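Side-chain contact in alpha-2,3-sialyltransferase (Campylobacter jejuni, PDB 2P2V), which probably transfers sialic acid from a CMP-linked donor to acceptor sugars through an alpha-2,3 linkage, as a monofunctional sialyltransferase: residues K37-P40 against R41-V45. Numbering follows the deposited sequence.
Sequences KRLP and REYDV. With EDO (1,2-ethanediol), chain E.
Y43 lays one edge of its phenol ring against P40, and the evidence lies in two distances: Y43 CD2 is 3.3 Å from P40 O and 3.9 Å from P40 CG. The carbonyl oxygen sits at the ring edge, in plane, with Y43 CE2 almost as near, so this is a C-H to oxygen type approach rather than stacking. The two side chains cross at about a right angle, and P40 CG, besides reaching the ring edge at CD2, also comes near Y43 CB. Y43 CG occupies the position between its own backbone N and carbonyl carbon (chi1 54°), a torsion that brings the CD2/CE2 edge of the ring to P40. Farther out on the ring, L39 adds a looser apolar contact, CB lying 4.2 Å from Y43 CE2, while its CD1 stands 3.9 Å from Y43 OH.

P40 also meets the backbone of the turn, its CG being 3.5 Å from E42 O. That oxygen accepts a hydrogen bond from N21 ND2, and L39 O, just before the turn, accepts one from N246 ND2. A 1,2-ethanediol molecule, probably from the crystallisation liquor, takes one face of the tyrosine ring, with C1 3.9 Å above the plane over its centre. Its O1 donates a hydrogen bond of 3.1 Å to Y43 O.

The turn lies in the connection between parallel strands 21-25 and 44-48, in the sialyltransferase-family part of a longer protein, and I23 of strand 21-25 touches both L39 and Y43. With no hydrogen bond linking 37-40 to 41-45, apolar and C-H to oxygen contacts give little directional hold, so the polar fixing of the turn falls to backbone carbonyls bonded by asparagine side chains.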
ATOM      1  N   LYS A  37     -33.879  26.299 -26.278  1.00 38.62           N
ATOM      2  CA  LYS A  37     -34.295  27.551 -25.615  1.00 40.36           C
ATOM      3  C   LYS A  37     -34.200  27.510 -24.065  1.00 39.89           C
ATOM      4  O   LYS A  37     -34.078  28.555 -23.406  1.00 40.66           O
ATOM      5  CB  LYS A  37     -35.711  27.929 -26.094  1.00 39.94           C
ATOM      6  CG  LYS A  37     -35.851  27.859 -27.630  1.00 41.97           C
ATOM      7  CD  LYS A  37     -37.270  28.259 -28.104  1.00 43.70           C
ATOM      8  CE  LYS A  37     -38.221  27.047 -28.142  1.00 47.56           C
ATOM      9  NZ  LYS A  37     -37.615  25.881 -28.874  1.00 51.58           N
ATOM     10  N   ARG A  38     -34.250  26.286 -23.518  1.00 39.71           N
ATOM     11  CA  ARG A  38     -34.202  25.978 -22.091  1.00 38.33           C
ATOM     12  C   ARG A  38     -32.784  25.820 -21.484  1.00 39.14           C
ATOM     13  O   ARG A  38     -32.644  25.737 -20.260  1.00 38.08           O
ATOM     14  CB  ARG A  38     -34.940  24.653 -21.851  1.00 39.24           C
ATOM     15  CG  ARG A  38     -36.387  24.579 -22.400  1.00 38.24           C
ATOM     16  CD  ARG A  38     -37.118  23.353 -21.878  1.00 38.65           C
ATOM     17  NE  ARG A  38     -38.398  23.113 -22.565  1.00 44.25           N
ATOM     18  CZ  ARG A  38     -39.508  23.815 -22.309  1.00 45.85           C
ATOM     19  NH1 ARG A  38     -40.634  23.556 -22.973  1.00 43.42           N
ATOM     20  NH2 ARG A  38     -39.480  24.779 -21.387  1.00 44.66           N
ATOM     21  N   LEU A  39     -31.739  25.755 -22.314  1.00 38.17           N
ATOM     22  CA  LEU A  39     -30.360  25.707 -21.784  1.00 37.98           C
ATOM     23  C   LEU A  39     -30.057  27.001 -21.042  1.00 38.77           C
ATOM     24  O   LEU A  39     -30.519  28.076 -21.482  1.00 40.01           O
ATOM     25  CB  LEU A  39     -29.341  25.489 -22.907  1.00 37.57           C
ATOM     26  CG  LEU A  39     -29.302  24.094 -23.562  1.00 38.52           C
ATOM     27  CD1 LEU A  39     -28.426  24.071 -24.829  1.00 37.28           C
ATOM     28  CD2 LEU A  39     -28.782  23.085 -22.564  1.00 42.23           C
ATOM     29  N   PRO A  40     -29.295  26.930 -19.931  1.00 37.78           N
ATOM     30  CA  PRO A  40     -28.850  28.164 -19.304  1.00 37.87           C
ATOM     31  C   PRO A  40     -27.801  28.856 -20.157  1.00 37.81           C
ATOM     32  O   PRO A  40     -27.277  28.250 -21.091  1.00 36.97           O
ATOM     33  CB  PRO A  40     -28.221  27.677 -18.000  1.00 38.10           C
ATOM     34  CG  PRO A  40     -27.685  26.328 -18.372  1.00 36.07           C
ATOM     35  CD  PRO A  40     -28.788  25.747 -19.200  1.00 37.41           C
ATOM     36  N   ARG A  41     -27.480  30.100 -19.814  1.00 38.40           N
ATOM     37  CA  ARG A  41     -26.448  30.874 -20.520  1.00 39.85           C
ATOM     38  C   ARG A  41     -25.062  30.234 -20.473  1.00 38.47           C
ATOM     39  O   ARG A  41     -24.314  30.280 -21.449  1.00 38.40           O
ATOM     40  CB  ARG A  41     -26.316  32.270 -19.886  1.00 40.62           C
ATOM     41  CG  ARG A  41     -27.154  33.365 -20.563  1.00 47.09           C
ATOM     42  CD  ARG A  41     -26.410  34.052 -21.770  1.00 55.72           C
ATOM     43  NE  ARG A  41     -24.929  34.059 -21.688  1.00 61.66           N
ATOM     44  CZ  ARG A  41     -24.175  34.632 -20.730  1.00 64.24           C
ATOM     45  NH1 ARG A  41     -24.717  35.260 -19.686  1.00 64.56           N
ATOM     46  NH2 ARG A  41     -22.848  34.554 -20.798  1.00 65.15           N
ATOM     47  N   GLU A  42     -24.716  29.695 -19.309  1.00 37.75           N
ATOM     48  CA  GLU A  42     -23.393  29.129 -19.109  1.00 37.03           C
ATOM     49  C   GLU A  42     -23.529  27.730 -18.580  1.00 34.44           C
ATOM     50  O   GLU A  42     -24.434  27.433 -17.809  1.00 32.38           O
ATOM     51  CB  GLU A  42     -22.592  29.972 -18.134  1.00 38.27           C
ATOM     52  CG  GLU A  42     -22.362  31.364 -18.663  1.00 43.96           C
ATOM     53  CD  GLU A  42     -21.033  31.889 -18.261  1.00 53.37           C
ATOM     54  OE1 GLU A  42     -20.935  32.463 -17.143  1.00 57.39           O
ATOM     55  OE2 GLU A  42     -20.079  31.708 -19.057  1.00 56.90           O
ATOM     56  N   TYR A  43     -22.630  26.854 -19.023  1.00 33.34           N
ATOM     57  CA  TYR A  43     -22.691  25.471 -18.598  1.00 31.06           C
ATOM     58  C   TYR A  43     -21.459  24.702 -19.126  1.00 29.41           C
ATOM     59  O   TYR A  43     -20.835  25.104 -20.106  1.00 28.82           O
ATOM     60  CB  TYR A  43     -23.968  24.768 -19.112  1.00 31.68           C
ATOM     61  CG  TYR A  43     -24.162  24.866 -20.612  1.00 34.77           C
ATOM     62  CD1 TYR A  43     -23.502  23.971 -21.492  1.00 33.51           C
ATOM     63  CD2 TYR A  43     -25.015  25.847 -21.172  1.00 33.18           C
ATOM     64  CE1 TYR A  43     -23.683  24.061 -22.857  1.00 36.05           C
ATOM     65  CE2 TYR A  43     -25.190  25.957 -22.528  1.00 33.10           C
ATOM     66  CZ  TYR A  43     -24.534  25.059 -23.369  1.00 35.68           C
ATOM     67  OH  TYR A  43     -24.694  25.154 -24.711  1.00 34.40           O
ATOM     68  N   ASP A  44     -21.154  23.602 -18.434  1.00 28.25           N
ATOM     69  CA  ASP A  44     -20.190  22.550 -18.906  1.00 27.39           C
ATOM     70  C   ASP A  44     -21.055  21.390 -19.349  1.00 24.83           C
ATOM     71  O   ASP A  44     -22.231  21.298 -18.998  1.00 25.86           O
ATOM     72  CB  ASP A  44     -19.257  22.115 -17.747  1.00 25.80           C
ATOM     73  CG  ASP A  44     -18.211  23.182 -17.392  1.00 30.35           C
ATOM     74  OD1 ASP A  44     -17.865  23.963 -18.271  1.00 31.42           O
ATOM     75  OD2 ASP A  44     -17.736  23.276 -16.229  1.00 29.99           O
ATOM     76  N   VAL A  45     -20.486  20.434 -20.101  1.00 24.46           N
ATOM     77  CA  VAL A  45     -21.275  19.347 -20.622  1.00 23.30           C
ATOM     78  C   VAL A  45     -20.556  18.016 -20.210  1.00 22.60           C
ATOM     79  O   VAL A  45     -19.330  17.954 -20.327  1.00 23.27           O
ATOM     80  CB  VAL A  45     -21.249  19.373 -22.141  1.00 23.96           C
ATOM     81  CG1 VAL A  45     -22.010  18.235 -22.654  1.00 23.19           C
ATOM     82  CG2 VAL A  45     -21.864  20.715 -22.710  1.00 24.94           C
TER
HETATM   83  C1  EDO E 703     -21.649  27.881 -21.760  1.00 47.28           C
HETATM   84  O1  EDO E 703     -20.451  28.076 -21.010  1.00 47.51           O
HETATM   85  C2  EDO E 703     -21.347  27.466 -23.174  1.00 50.38           C
HETATM   86  O2  EDO E 703     -22.182  28.295 -23.999  1.00 53.39           O